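Local coordinates for Card1 endonuclease domain-containing protein (Vibrio cholerae, PDB 1XMX), which is of unknown biochemical function but carries a Card1-like endonuclease domain of the PD-(D/E)XK clan and may bind nucleic acid, at residues Y171-R176 / V226-A231; L191-T196 / D210-Y215; L220-L225 / G236-I241; T256-T261 / T373-W378. All coordinates share one frame; numbering follows the deposited sequence.

Contact 1 (Y171-R176 / V226-A231); sequences YQLGER and VEAKIA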
loop_
_atom_site.group_PDB
_atom_site.type_symbol
_atom_site.label_atom_id
_atom_site.label_comp_id
_atom_site.label_asym_id
_atom_site.label_seq_id
_atom_site.Cartn_x
_atom_site.Cartn_y
_atom_site.Cartn_z
ATOM N N TYR A 171 9.119 -10.885 -17.763
ATOM C CA TYR A 171 9.235 -11.567 -16.481
ATOM C C TYR A 171 10.481 -12.465 -16.384
ATOM O O TYR A 171 11.254 -12.460 -15.384
ATOM C CB TYR A 171 7.963 -12.387 -16.200
ATOM C CG TYR A 171 8.157 -13.341 -15.066
ATOM C CD1 TYR A 171 8.099 -12.899 -13.747
ATOM C CD2 TYR A 171 8.443 -14.694 -15.313
ATOM C CE1 TYR A 171 8.280 -13.783 -12.673
ATOM C CE2 TYR A 171 8.635 -15.608 -14.246
ATOM C CZ TYR A 171 8.563 -15.134 -12.934
ATOM O OH TYR A 171 8.757 -16.018 -11.884
ATOM N N GLN A 172 10.694 -13.268 -17.412
ATOM C CA GLN A 172 11.783 -14.201 -17.331
ATOM C C GLN A 172 13.124 -13.426 -17.457
ATOM O O GLN A 172 14.130 -13.773 -16.844
ATOM C CB GLN A 172 11.606 -15.279 -18.400
ATOM C CG GLN A 172 10.270 -15.993 -18.336
ATOM C CD GLN A 172 10.149 -17.150 -19.324
ATOM O OE1 GLN A 172 10.759 -17.134 -20.380
ATOM N NE2 GLN A 172 9.350 -18.173 -18.962
ATOM N N LEU A 173 13.137 -12.356 -18.240
ATOM C CA LEU A 173 14.338 -11.550 -18.326
ATOM C C LEU A 173 14.711 -11.008 -16.938
ATOM O O LEU A 173 15.870 -11.044 -16.522
ATOM C CB LEU A 173 14.126 -10.385 -19.302
ATOM C CG LEU A 173 14.766 -10.401 -20.689
ATOM C CD1 LEU A 173 14.542 -9.058 -21.310
ATOM C CD2 LEU A 173 16.260 -10.704 -20.630
ATOM N N GLY A 174 13.700 -10.505 -16.228
ATOM C CA GLY A 174 13.899 -9.968 -14.885
ATOM C C GLY A 174 14.438 -10.993 -13.913
ATOM O O GLY A 174 15.324 -10.680 -13.138
ATOM N N GLU A 175 13.875 -12.200 -13.936
ATOM C CA GLU A 175 14.368 -13.337 -13.125
ATOM C C GLU A 175 15.895 -13.556 -13.349
ATOM O O GLU A 175 16.660 -13.800 -12.407
ATOM C CB GLU A 175 13.677 -14.658 -13.536
ATOM C CG GLU A 175 12.231 -14.987 -13.075
ATOM C CD GLU A 175 11.844 -16.496 -13.427
ATOM O OE1 GLU A 175 12.051 -16.948 -14.584
ATOM O OE2 GLU A 175 11.342 -17.269 -12.559
ATOM N N ARG A 176 16.315 -13.519 -14.609
ATOM C CA ARG A 176 17.705 -13.788 -14.935
ATOM C C ARG A 176 18.565 -12.729 -14.360
ATOM O O ARG A 176 19.630 -13.011 -13.855
ATOM C CB ARG A 176 17.987 -13.767 -16.443
ATOM C CG ARG A 176 17.123 -14.648 -17.349
ATOM C CD ARG A 176 17.150 -16.052 -16.962
ATOM N NE ARG A 176 18.473 -16.676 -16.936
ATOM C CZ ARG A 176 19.033 -17.185 -15.827
ATOM N NH1 ARG A 176 18.405 -17.099 -14.628
ATOM N NH2 ARG A 176 20.231 -17.770 -15.910
ATOM N N VAL A 226 17.951 -9.402 -27.178
ATOM C CA VAL A 226 17.753 -9.985 -28.518
ATOM C C VAL A 226 16.968 -11.304 -28.460
ATOM O O VAL A 226 15.980 -11.470 -29.155
ATOM C CB VAL A 226 19.095 -10.120 -29.301
ATOM C CG1 VAL A 226 18.951 -10.862 -30.647
ATOM C CG2 VAL A 226 19.667 -8.726 -29.587
ATOM N N GLU A 227 17.422 -12.246 -27.646
ATOM C CA GLU A 227 16.707 -13.509 -27.479
ATOM C C GLU A 227 15.219 -13.271 -27.097
ATOM O O GLU A 227 14.307 -13.950 -27.619
ATOM C CB GLU A 227 17.399 -14.351 -26.433
ATOM C CG GLU A 227 16.838 -15.728 -26.376
ATOM C CD GLU A 227 17.599 -16.648 -25.449
ATOM O OE1 GLU A 227 18.811 -16.805 -25.619
ATOM O OE2 GLU A 227 16.974 -17.263 -24.574
ATOM N N ALA A 228 14.987 -12.290 -26.228
ATOM C CA ALA A 228 13.651 -11.968 -25.750
ATOM C C ALA A 228 12.827 -11.275 -26.779
ATOM O O ALA A 228 11.640 -11.036 -26.510
ATOM C CB ALA A 228 13.663 -11.130 -24.464
ATOM N N LYS A 229 13.434 -11.017 -27.944
ATOM C CA LYS A 229 12.812 -10.282 -29.073
ATOM C C LYS A 229 12.324 -8.863 -28.705
ATOM O O LYS A 229 11.440 -8.316 -29.366
ATOM C CB LYS A 229 11.703 -11.092 -29.784
ATOM C CG LYS A 229 12.208 -12.415 -30.358
ATOM C CD LYS A 229 11.146 -13.177 -31.184
ATOM C CE LYS A 229 11.588 -14.649 -31.485
ATOM N NZ LYS A 229 11.178 -15.661 -30.390
ATOM N N ILE A 230 12.925 -8.246 -27.683
ATOM C CA ILE A 230 12.566 -6.867 -27.355
ATOM C C ILE A 230 13.572 -5.764 -27.773
ATOM O O ILE A 230 13.338 -4.548 -27.529
ATOM C CB ILE A 230 12.223 -6.718 -25.864
ATOM C CG1 ILE A 230 13.432 -7.116 -24.997
ATOM C CG2 ILE A 230 11.026 -7.530 -25.541
ATOM C CD1 ILE A 230 13.297 -6.611 -23.556
ATOM N N ALA A 231 14.684 -6.191 -28.380
ATOM C CA ALA A 231 15.618 -5.288 -29.085
ATOM C C ALA A 231 16.353 -6.031 -30.172
ATOM O O ALA A 231 16.459 -7.254 -30.150
ATOM C CB ALA A 231 16.648 -4.665 -28.142
#

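Contact 2 (L191-T196 / D210-Y215); sequences LNYLAT and DKQQGY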
loop_
_atom_site.group_PDB
_atom_site.type_symbol
_atom_site.label_atom_id
_atom_site.label_comp_id
_atom_site.label_asym_id
_atom_site.label_seq_id
_atom_site.Cartn_x
_atom_site.Cartn_y
_atom_site.Cartn_z
ATOM N N LEU A 191 23.735 -0.163 -19.677
ATOM C CA LEU A 191 22.445 -0.298 -20.365
ATOM C C LEU A 191 21.475 0.817 -19.955
ATOM O O LEU A 191 20.777 1.411 -20.803
ATOM C CB LEU A 191 21.796 -1.653 -20.034
ATOM C CG LEU A 191 20.590 -1.954 -20.934
ATOM C CD1 LEU A 191 20.860 -1.753 -22.429
ATOM C CD2 LEU A 191 20.008 -3.335 -20.675
ATOM N N ASN A 192 21.446 1.101 -18.650
ATOM C CA ASN A 192 20.710 2.269 -18.162
ATOM C C ASN A 192 21.132 3.573 -18.831
ATOM O O ASN A 192 20.285 4.342 -19.252
ATOM C CB ASN A 192 20.824 2.417 -16.661
ATOM C CG ASN A 192 20.282 3.742 -16.183
ATOM O OD1 ASN A 192 19.054 3.932 -16.089
ATOM N ND2 ASN A 192 21.179 4.666 -15.873
ATOM N N TYR A 193 22.429 3.845 -18.919
ATOM C CA TYR A 193 22.900 5.036 -19.665
ATOM C C TYR A 193 22.449 5.039 -21.166
ATOM O O TYR A 193 21.967 6.056 -21.668
ATOM C CB TYR A 193 24.423 5.210 -19.519
ATOM C CG TYR A 193 25.001 6.153 -20.549
ATOM C CD1 TYR A 193 25.104 7.526 -20.307
ATOM C CD2 TYR A 193 25.409 5.671 -21.793
ATOM C CE1 TYR A 193 25.647 8.370 -21.278
ATOM C CE2 TYR A 193 25.900 6.508 -22.766
ATOM C CZ TYR A 193 26.023 7.837 -22.499
ATOM O OH TYR A 193 26.536 8.618 -23.516
ATOM N N LEU A 194 22.565 3.900 -21.851
ATOM C CA LEU A 194 22.076 3.753 -23.233
ATOM C C LEU A 194 20.560 3.973 -23.338
ATOM O O LEU A 194 20.095 4.728 -24.188
ATOM C CB LEU A 194 22.438 2.376 -23.820
ATOM C CG LEU A 194 23.944 2.031 -23.988
ATOM C CD1 LEU A 194 24.099 0.532 -24.236
ATOM C CD2 LEU A 194 24.595 2.768 -25.139
ATOM N N ALA A 195 19.785 3.313 -22.489
ATOM C CA ALA A 195 18.324 3.573 -22.468
ATOM C C ALA A 195 18.002 5.054 -22.217
ATOM O O ALA A 195 17.116 5.609 -22.828
ATOM C CB ALA A 195 17.624 2.670 -21.439
ATOM N N THR A 196 18.747 5.689 -21.316
ATOM C CA THR A 196 18.549 7.093 -20.999
ATOM C C THR A 196 18.859 8.028 -22.184
ATOM O O THR A 196 18.150 9.018 -22.393
ATOM C CB THR A 196 19.378 7.476 -19.795
ATOM O OG1 THR A 196 18.896 6.729 -18.662
ATOM C CG2 THR A 196 19.283 8.968 -19.509
ATOM N N ASP A 210 32.918 2.269 -29.425
ATOM C CA ASP A 210 33.643 1.012 -29.576
ATOM C C ASP A 210 34.013 0.413 -28.219
ATOM O O ASP A 210 34.114 -0.815 -28.073
ATOM C CB ASP A 210 34.892 1.173 -30.435
ATOM C CG ASP A 210 34.568 1.657 -31.815
ATOM O OD1 ASP A 210 33.851 0.937 -32.553
ATOM O OD2 ASP A 210 35.013 2.776 -32.158
ATOM N N LYS A 211 34.279 1.278 -27.245
ATOM C CA LYS A 211 34.517 0.796 -25.916
ATOM C C LYS A 211 33.269 0.022 -25.386
ATOM O O LYS A 211 33.390 -1.144 -24.967
ATOM C CB LYS A 211 34.906 1.951 -25.012
ATOM C CG LYS A 211 35.433 1.486 -23.669
ATOM C CD LYS A 211 36.048 2.602 -22.850
ATOM C CE LYS A 211 37.057 3.454 -23.649
ATOM N NZ LYS A 211 37.758 4.501 -22.790
ATOM N N GLN A 212 32.078 0.642 -25.450
ATOM C CA GLN A 212 30.847 -0.032 -25.022
ATOM C C GLN A 212 30.617 -1.378 -25.705
ATOM O O GLN A 212 30.074 -2.328 -25.087
ATOM C CB GLN A 212 29.621 0.872 -25.209
ATOM C CG GLN A 212 29.547 1.994 -24.173
ATOM C CD GLN A 212 28.603 3.103 -24.583
ATOM O OE1 GLN A 212 28.415 3.382 -25.764
ATOM N NE2 GLN A 212 27.982 3.718 -23.615
ATOM N N GLN A 213 31.002 -1.463 -26.980
ATOM C CA GLN A 213 30.846 -2.701 -27.751
ATOM C C GLN A 213 31.750 -3.833 -27.260
ATOM O O GLN A 213 31.456 -5.010 -27.507
ATOM C CB GLN A 213 31.111 -2.451 -29.246
ATOM C CG GLN A 213 30.090 -1.493 -29.847
ATOM C CD GLN A 213 30.331 -1.220 -31.316
ATOM O OE1 GLN A 213 30.347 -0.065 -31.744
ATOM N NE2 GLN A 213 30.529 -2.271 -32.090
ATOM N N GLY A 214 32.836 -3.498 -26.560
ATOM C CA GLY A 214 33.710 -4.527 -26.014
ATOM C C GLY A 214 33.382 -4.928 -24.563
ATOM O O GLY A 214 34.036 -5.796 -24.004
ATOM N N TYR A 215 32.393 -4.302 -23.934
ATOM C CA TYR A 215 32.079 -4.623 -22.532
ATOM C C TYR A 215 31.417 -6.006 -22.473
ATOM O O TYR A 215 30.362 -6.233 -23.069
ATOM C CB TYR A 215 31.136 -3.598 -21.834
ATOM C CG TYR A 215 31.699 -2.197 -21.603
ATOM C CD1 TYR A 215 33.085 -1.946 -21.557
ATOM C CD2 TYR A 215 30.841 -1.123 -21.409
ATOM C CE1 TYR A 215 33.581 -0.656 -21.355
ATOM C CE2 TYR A 215 31.334 0.176 -21.196
ATOM C CZ TYR A 215 32.688 0.411 -21.169
ATOM O OH TYR A 215 33.136 1.730 -20.954
#

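Contact 3 (L220-L225 / G236-I241); sequences LLLSDL and GILTFI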
loop_
_atom_site.group_PDB
_atom_site.type_symbol
_atom_site.label_atom_id
_atom_site.label_comp_id
_atom_site.label_asym_id
_atom_site.label_seq_id
_atom_site.Cartn_x
_atom_site.Cartn_y
_atom_site.Cartn_z
ATOM N N LEU A 220 26.265 -9.698 -22.646
ATOM C CA LEU A 220 25.371 -10.665 -22.053
ATOM C C LEU A 220 23.921 -10.100 -22.034
ATOM O O LEU A 220 22.989 -10.784 -22.443
ATOM C CB LEU A 220 25.816 -10.991 -20.616
ATOM C CG LEU A 220 27.153 -11.706 -20.363
ATOM C CD1 LEU A 220 27.312 -12.208 -18.917
ATOM C CD2 LEU A 220 27.294 -12.855 -21.347
ATOM N N LEU A 221 23.770 -8.847 -21.591
ATOM C CA LEU A 221 22.497 -8.129 -21.559
ATOM C C LEU A 221 21.930 -7.837 -22.921
ATOM O O LEU A 221 20.748 -8.033 -23.147
ATOM C CB LEU A 221 22.620 -6.829 -20.750
ATOM C CG LEU A 221 23.113 -7.003 -19.312
ATOM C CD1 LEU A 221 23.603 -5.714 -18.660
ATOM C CD2 LEU A 221 21.994 -7.657 -18.461
ATOM N N LEU A 222 22.739 -7.351 -23.835
ATOM C CA LEU A 222 22.238 -7.090 -25.189
ATOM C C LEU A 222 21.701 -8.389 -25.809
ATOM O O LEU A 222 20.645 -8.422 -26.441
ATOM C CB LEU A 222 23.349 -6.530 -26.089
ATOM C CG LEU A 222 23.843 -5.181 -25.549
ATOM C CD1 LEU A 222 24.843 -4.568 -26.446
ATOM C CD2 LEU A 222 22.702 -4.239 -25.333
ATOM N N SER A 223 22.417 -9.468 -25.626
ATOM C CA SER A 223 21.942 -10.688 -26.271
ATOM C C SER A 223 20.687 -11.258 -25.557
ATOM O O SER A 223 19.932 -12.007 -26.168
ATOM C CB SER A 223 23.067 -11.698 -26.381
ATOM O OG SER A 223 23.417 -11.980 -25.062
ATOM N N ASP A 224 20.446 -10.901 -24.288
ATOM C CA ASP A 224 19.193 -11.274 -23.630
ATOM C C ASP A 224 18.013 -10.510 -24.210
ATOM O O ASP A 224 16.930 -11.069 -24.437
ATOM C CB ASP A 224 19.229 -10.976 -22.128
ATOM C CG ASP A 224 20.120 -11.917 -21.350
ATOM O OD1 ASP A 224 20.235 -13.109 -21.706
ATOM O OD2 ASP A 224 20.712 -11.451 -20.351
ATOM N N LEU A 225 18.214 -9.216 -24.399
ATOM C CA LEU A 225 17.249 -8.385 -25.093
ATOM C C LEU A 225 16.932 -8.973 -26.462
ATOM O O LEU A 225 15.765 -9.027 -26.858
ATOM C CB LEU A 225 17.776 -6.954 -25.280
ATOM C CG LEU A 225 18.131 -6.314 -23.933
ATOM C CD1 LEU A 225 18.685 -4.944 -24.183
ATOM C CD2 LEU A 225 16.931 -6.286 -23.022
ATOM N N GLY A 236 26.857 -2.549 -33.841
ATOM C CA GLY A 236 26.959 -1.575 -32.735
ATOM C C GLY A 236 25.733 -0.686 -32.492
ATOM O O GLY A 236 25.774 0.233 -31.672
ATOM N N ILE A 237 24.631 -0.957 -33.197
ATOM C CA ILE A 237 23.383 -0.261 -32.947
ATOM C C ILE A 237 22.400 -1.106 -32.195
ATOM O O ILE A 237 22.049 -2.216 -32.611
ATOM C CB ILE A 237 22.777 0.278 -34.190
ATOM C CG1 ILE A 237 23.846 1.107 -34.896
ATOM C CG2 ILE A 237 21.573 1.179 -33.883
ATOM C CD1 ILE A 237 23.671 1.029 -36.269
ATOM N N LEU A 238 21.965 -0.558 -31.062
ATOM C CA LEU A 238 20.922 -1.174 -30.245
ATOM C C LEU A 238 19.571 -0.488 -30.495
ATOM O O LEU A 238 19.454 0.731 -30.357
ATOM C CB LEU A 238 21.313 -1.095 -28.762
ATOM C CG LEU A 238 20.235 -1.477 -27.728
ATOM C CD1 LEU A 238 19.985 -2.978 -27.726
ATOM C CD2 LEU A 238 20.638 -0.987 -26.318
ATOM N N THR A 239 18.552 -1.256 -30.908
ATOM C CA THR A 239 17.226 -0.680 -31.144
ATOM C C THR A 239 16.194 -1.393 -30.250
ATOM O O THR A 239 16.023 -2.608 -30.363
ATOM C CB THR A 239 16.805 -0.828 -32.610
ATOM O OG1 THR A 239 17.896 -0.445 -33.462
ATOM C CG2 THR A 239 15.523 0.029 -32.933
ATOM N N PHE A 240 15.519 -0.661 -29.364
ATOM C CA PHE A 240 14.347 -1.243 -28.684
ATOM C C PHE A 240 13.100 -1.314 -29.600
ATOM O O PHE A 240 12.883 -0.431 -30.465
ATOM C CB PHE A 240 14.057 -0.507 -27.378
ATOM C CG PHE A 240 15.265 -0.404 -26.471
ATOM C CD1 PHE A 240 15.601 -1.457 -25.607
ATOM C CD2 PHE A 240 16.045 0.745 -26.468
ATOM C CE1 PHE A 240 16.720 -1.342 -24.719
ATOM C CE2 PHE A 240 17.159 0.869 -25.636
ATOM C CZ PHE A 240 17.509 -0.177 -24.761
ATOM N N ILE A 241 12.321 -2.389 -29.449
ATOM C CA ILE A 241 11.117 -2.516 -30.227
ATOM C C ILE A 241 10.098 -1.437 -29.845
ATOM O O ILE A 241 9.275 -1.040 -30.668
ATOM C CB ILE A 241 10.499 -3.915 -30.105
ATOM C CG1 ILE A 241 10.151 -4.257 -28.653
ATOM C CG2 ILE A 241 11.465 -4.954 -30.684
ATOM C CD1 ILE A 241 9.115 -5.382 -28.519
#

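Contact 4 (T256-T261 / T373-W378); sequences TLVHST and THLTQW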
loop_
_atom_site.group_PDB
_atom_site.type_symbol
_atom_site.label_atom_id
_atom_site.label_comp_id
_atom_site.label_asym_id
_atom_site.label_seq_id
_atom_site.Cartn_x
_atom_site.Cartn_y
_atom_site.Cartn_z
ATOM N N THR A 256 8.829 -4.190 -12.361
ATOM C CA THR A 256 8.019 -5.096 -13.150
ATOM C C THR A 256 8.091 -6.539 -12.657
ATOM O O THR A 256 7.062 -7.207 -12.581
ATOM C CB THR A 256 8.491 -5.071 -14.625
ATOM O OG1 THR A 256 8.346 -3.744 -15.138
ATOM C CG2 THR A 256 7.615 -5.985 -15.470
ATOM N N LEU A 257 9.312 -7.019 -12.378
ATOM C CA LEU A 257 9.581 -8.329 -11.774
ATOM C C LEU A 257 8.919 -8.444 -10.374
ATOM O O LEU A 257 8.261 -9.446 -10.049
ATOM C CB LEU A 257 11.099 -8.558 -11.650
ATOM C CG LEU A 257 11.485 -9.805 -10.830
ATOM C CD1 LEU A 257 11.150 -11.123 -11.526
ATOM C CD2 LEU A 257 12.959 -9.701 -10.465
ATOM N N VAL A 258 9.088 -7.413 -9.547
ATOM C CA VAL A 258 8.487 -7.456 -8.235
ATOM C C VAL A 258 6.954 -7.482 -8.352
ATOM O O VAL A 258 6.290 -8.247 -7.665
ATOM C CB VAL A 258 8.885 -6.280 -7.348
ATOM C CG1 VAL A 258 8.009 -6.308 -6.035
ATOM C CG2 VAL A 258 10.421 -6.316 -7.066
ATOM N N HIS A 259 6.390 -6.662 -9.213
ATOM C CA HIS A 259 4.961 -6.705 -9.403
ATOM C C HIS A 259 4.484 -8.088 -9.885
ATOM O O HIS A 259 3.491 -8.625 -9.400
ATOM C CB HIS A 259 4.548 -5.609 -10.356
ATOM C CG HIS A 259 3.089 -5.588 -10.662
ATOM N ND1 HIS A 259 2.132 -5.213 -9.731
ATOM C CD2 HIS A 259 2.420 -5.885 -11.804
ATOM C CE1 HIS A 259 0.939 -5.257 -10.298
ATOM N NE2 HIS A 259 1.088 -5.661 -11.551
ATOM N N SER A 260 5.192 -8.634 -10.856
ATOM C CA SER A 260 4.868 -9.938 -11.405
ATOM C C SER A 260 4.979 -11.062 -10.359
ATOM O O SER A 260 4.236 -12.018 -10.418
ATOM C CB SER A 260 5.792 -10.220 -12.577
ATOM O OG SER A 260 5.378 -9.464 -13.711
ATOM N N THR A 261 5.967 -10.972 -9.478
ATOM C CA THR A 261 6.155 -11.911 -8.373
ATOM C C THR A 261 5.057 -11.820 -7.285
ATOM O O THR A 261 4.583 -12.840 -6.790
ATOM C CB THR A 261 7.548 -11.671 -7.753
ATOM O OG1 THR A 261 8.498 -11.835 -8.802
ATOM C CG2 THR A 261 7.861 -12.621 -6.611
ATOM N N THR A 373 10.369 -15.903 -2.223
ATOM C CA THR A 373 10.337 -16.352 -0.842
ATOM C C THR A 373 10.398 -15.212 0.193
ATOM O O THR A 373 9.623 -15.195 1.162
ATOM C CB THR A 373 11.451 -17.370 -0.605
ATOM O OG1 THR A 373 11.111 -18.542 -1.345
ATOM C CG2 THR A 373 11.596 -17.726 0.826
ATOM N N HIS A 374 11.303 -14.260 -0.013
ATOM C CA HIS A 374 11.419 -13.124 0.907
ATOM C C HIS A 374 10.178 -12.251 0.851
ATOM O O HIS A 374 9.747 -11.750 1.862
ATOM C CB HIS A 374 12.661 -12.302 0.625
ATOM C CG HIS A 374 13.937 -13.050 0.812
ATOM N ND1 HIS A 374 14.330 -13.559 2.026
ATOM C CD2 HIS A 374 14.930 -13.362 -0.060
ATOM C CE1 HIS A 374 15.511 -14.148 1.903
ATOM N NE2 HIS A 374 15.897 -14.038 0.650
ATOM N N LEU A 375 9.579 -12.094 -0.315
ATOM C CA LEU A 375 8.348 -11.357 -0.421
ATOM C C LEU A 375 7.197 -12.093 0.282
ATOM O O LEU A 375 6.352 -11.475 0.928
ATOM C CB LEU A 375 8.027 -11.100 -1.890
ATOM C CG LEU A 375 8.727 -9.945 -2.675
ATOM C CD1 LEU A 375 8.172 -9.787 -4.049
ATOM C CD2 LEU A 375 8.552 -8.618 -1.906
ATOM N N THR A 376 7.156 -13.412 0.132
ATOM C CA THR A 376 6.161 -14.254 0.794
ATOM C C THR A 376 6.309 -14.102 2.289
ATOM O O THR A 376 5.358 -13.846 2.979
ATOM C CB THR A 376 6.305 -15.768 0.369
ATOM O OG1 THR A 376 6.249 -15.883 -1.059
ATOM C CG2 THR A 376 5.123 -16.618 0.938
ATOM N N GLN A 377 7.511 -14.232 2.792
ATOM C CA GLN A 377 7.730 -14.046 4.199
ATOM C C GLN A 377 7.206 -12.702 4.689
ATOM O O GLN A 377 6.533 -12.657 5.732
ATOM C CB GLN A 377 9.202 -14.216 4.526
ATOM C CG GLN A 377 9.656 -15.652 4.207
ATOM C CD GLN A 377 11.162 -15.864 4.338
ATOM O OE1 GLN A 377 11.965 -14.919 4.255
ATOM N NE2 GLN A 377 11.552 -17.101 4.463
ATOM N N TRP A 378 7.455 -11.626 3.931
ATOM C CA TRP A 378 7.100 -10.262 4.357
ATOM C C TRP A 378 5.592 -10.204 4.427
ATOM O O TRP A 378 5.026 -9.700 5.434
ATOM C CB TRP A 378 7.581 -9.210 3.364
ATOM C CG TRP A 378 7.422 -7.769 3.793
ATOM C CD1 TRP A 378 7.787 -7.212 4.993
ATOM C CD2 TRP A 378 6.901 -6.710 2.989
ATOM N NE1 TRP A 378 7.445 -5.849 5.006
ATOM C CE2 TRP A 378 6.929 -5.528 3.769
ATOM C CE3 TRP A 378 6.387 -6.642 1.688
ATOM C CZ2 TRP A 378 6.498 -4.312 3.266
ATOM C CZ3 TRP A 378 5.934 -5.444 1.215
ATOM C CH2 TRP A 378 6.020 -4.282 1.998
#

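Contact 1 (Y171-R176 / V226-A231)
Leu-173 and Ile-230 meet because two less usual torsions aim their ends at each other. In Leu-173 chi1 is -106°, rotated well away from a staggered position, and this swings the isobutyl group out from helix 164-179 toward the loop that follows helix 216-227. In Ile-230 chi1 is 60°, which places CG1 between the backbone N and the carbonyl carbon and sends CD1 to meet the leucine. The two side chains approach tip to tip, with Leu-173 CD1 3.5 Å from Ile-230 CD1, close for two methyl carbons. The same leucine branch also rests against a shorter neighbour: its CD1 is 3.9 Å from Ala-228 CB, and its CG is 4.0 Å from that same CB. A small residue suits position 228, since its single methyl gives the leucine a low surface to lie on, while the longer isoleucine reaches forward beside it. All three residues are buried, and Phe-248 and Leu-225 extend the apolar surroundings of Leu-173. The backbone brings Ala-228 and Ile-230 into place by stopping the helix between them. Lys-229 takes a positive phi of 57°, and its charged chain suits an exposed position. Lys-229 N donates to Val-226 O at 2.9 Å. The N of Ile-230 lies 3.1 Å from Leu-225 O, a probable hydrogen bond. This is a Schellman motif, a common helix C-terminus, completed here by the apolar packing of Ile-230, just past the turn, on Leu-225 in the last turn of the helix.

Contact 2 (L191-T196 / D210-Y215)
Gln-212 reaches across to Leu-194 and Tyr-193 with an extended chain whose last three atoms do the touching. From CB, pointed at helix 181-201, the chain leaves with CG beside the backbone N and anti to the carbonyl carbon (chi1 -74°), then runs out almost straight. The side chain also touches Thr-190 of that helix. At the branch point, CD comes within 4.1 Å of Leu-194 CD2, the methyl the amide packs against. OE1 is 3.9 Å from that CD2, but its real partner is the backbone N of Ser-209, from which it accepts a hydrogen bond. That bond gives the oxygen a donor and thereby also fixes which way the NH2 end faces. The topology here, a long helix, a short strand, the short and weakly bonded helix 210-213 and then helix 216-227, is consistent with a winged helix-turn-helix, and Gln-212 packs the short helix against helix 181-201. NE2, the tip, reaches the aromatic ring: it is 3.6 Å from Tyr-193 CE2 and 3.7 Å from Tyr-193 CD2, approaching obliquely, with ring and amide planes 53° apart. Tyr-193, at the exposed border, offers aromatic carbons to the amide. Its CG is anti to the backbone N (chi1 164°), which carries the ring across the end of the glutamine, at about a right angle to it. Leu-194, buried, instead slides past the amide in the opposite direction and continues to Leu-208 and Leu-218. Behind the glutamine, its CA lies 3.7 Å above the plane of the Tyr-215 ring, toward the rim.

Contact 3 (L220-L225 / G236-I241)
Leu-238 is the bump that helix 220-225 closes around, and the setting is consistent with a winged helix: helix 216-227, in the position a recognition helix would take, packs on the small antiparallel sheet whose hairpin 231-240 would be the wing. The axes of helix 220-225 and strand 237-240 come within 10.4 Å, at 42° to each other, a gap that branched apolar side chains fill well. Leu-222 and Leu-225, three residues apart and so on neighbouring turns, offer two methyls with a hollow between them. Leu-238 CD1 enters it, 3.8 Å from Leu-222 CD2 and 4.3 Å from Leu-225 CD1. The fit is reciprocal, for Leu-222 CD2 sits in turn against the fork of the strand leucine, with Leu-238 CD2 at 4.0 Å. Leu-222 CB does not aim straight at the strand; the methyl gains its place because CG stands beside the backbone N (chi1 -63°). Leucine suits both sides, since a forked tip can be a knob and also cradle one. A second hollow lies along the strand between Leu-238 and Phe-240, two residues apart and leaning to the same side. Leu-225 fills it. The ring bounds this hollow, met obliquely, and the strand leucine supports it, with Leu-238 CG 4.2 Å above the plane and offset toward its rim. Ala-231 and Leu-208 line the surroundings of the leucines, while Cys-198 of helix 181-201 touches the ring. In the second hollow, Leu-225 CD1 comes to 4.1 Å from Phe-240 CE1.

Contact 4 (T256-T261 / T373-W378)
Thr-261 and Leu-375 bring their two helices closest, their CA atoms 8.3 Å apart, and all six residues on each side keep helical backbone angles. Across this gap one methyl does the work: Leu-375 CD1 lies 3.8 Å from Thr-261 CG2 and 4.0 Å from Val-258 CG1. Val-258 and Thr-261 are three residues apart, so their methyls stand on adjacent turns and receive the leucine, which crosses each at about a right angle. The contact joins two helices, 243-266 and 371-380, that pack together on the mixed sheet of the Card1-like endonuclease domain; Ile-307 of strand 303-310 packs against both Val-258 and Leu-375. Short beta-branched residues suit the first helix because they present methyls close to the backbone and let the longer leucine span the distance. Threonine poses a problem in such a buried place, and its torsion solves it: with chi1 -57°, CG2 is anti to the backbone N and faces the leucine, while OG1 turns back to donate to Leu-257 O at 2.7 Å. The donor sits above the carbonyl plane, 38° out of it, and Thr-261 N binds the same oxygen from the opposite face at 2.8 Å.

Contacts 1, 2 and 3 lie together in the winged-helix-like part of the molecule. Contact 3 is central: its centre is about 10 Å from those of contacts 1 and 2, whose own nearest atoms stay about 8 Å apart. It shares helix 216-227 with contact 1, and Ile-230 O lies 3.1 Å from Ile-241 N. Leu-191 links it to contact 2, with Leu-191 CD1 4.0 Å from Leu-238 CD2. Contact 4, in the Card1-like endonuclease domain, is about 27 Å from contact 3 between centres but touches contact 1, about 19 Å away between centres, where Leu-257 and Ser-260 pack against helix 164-179.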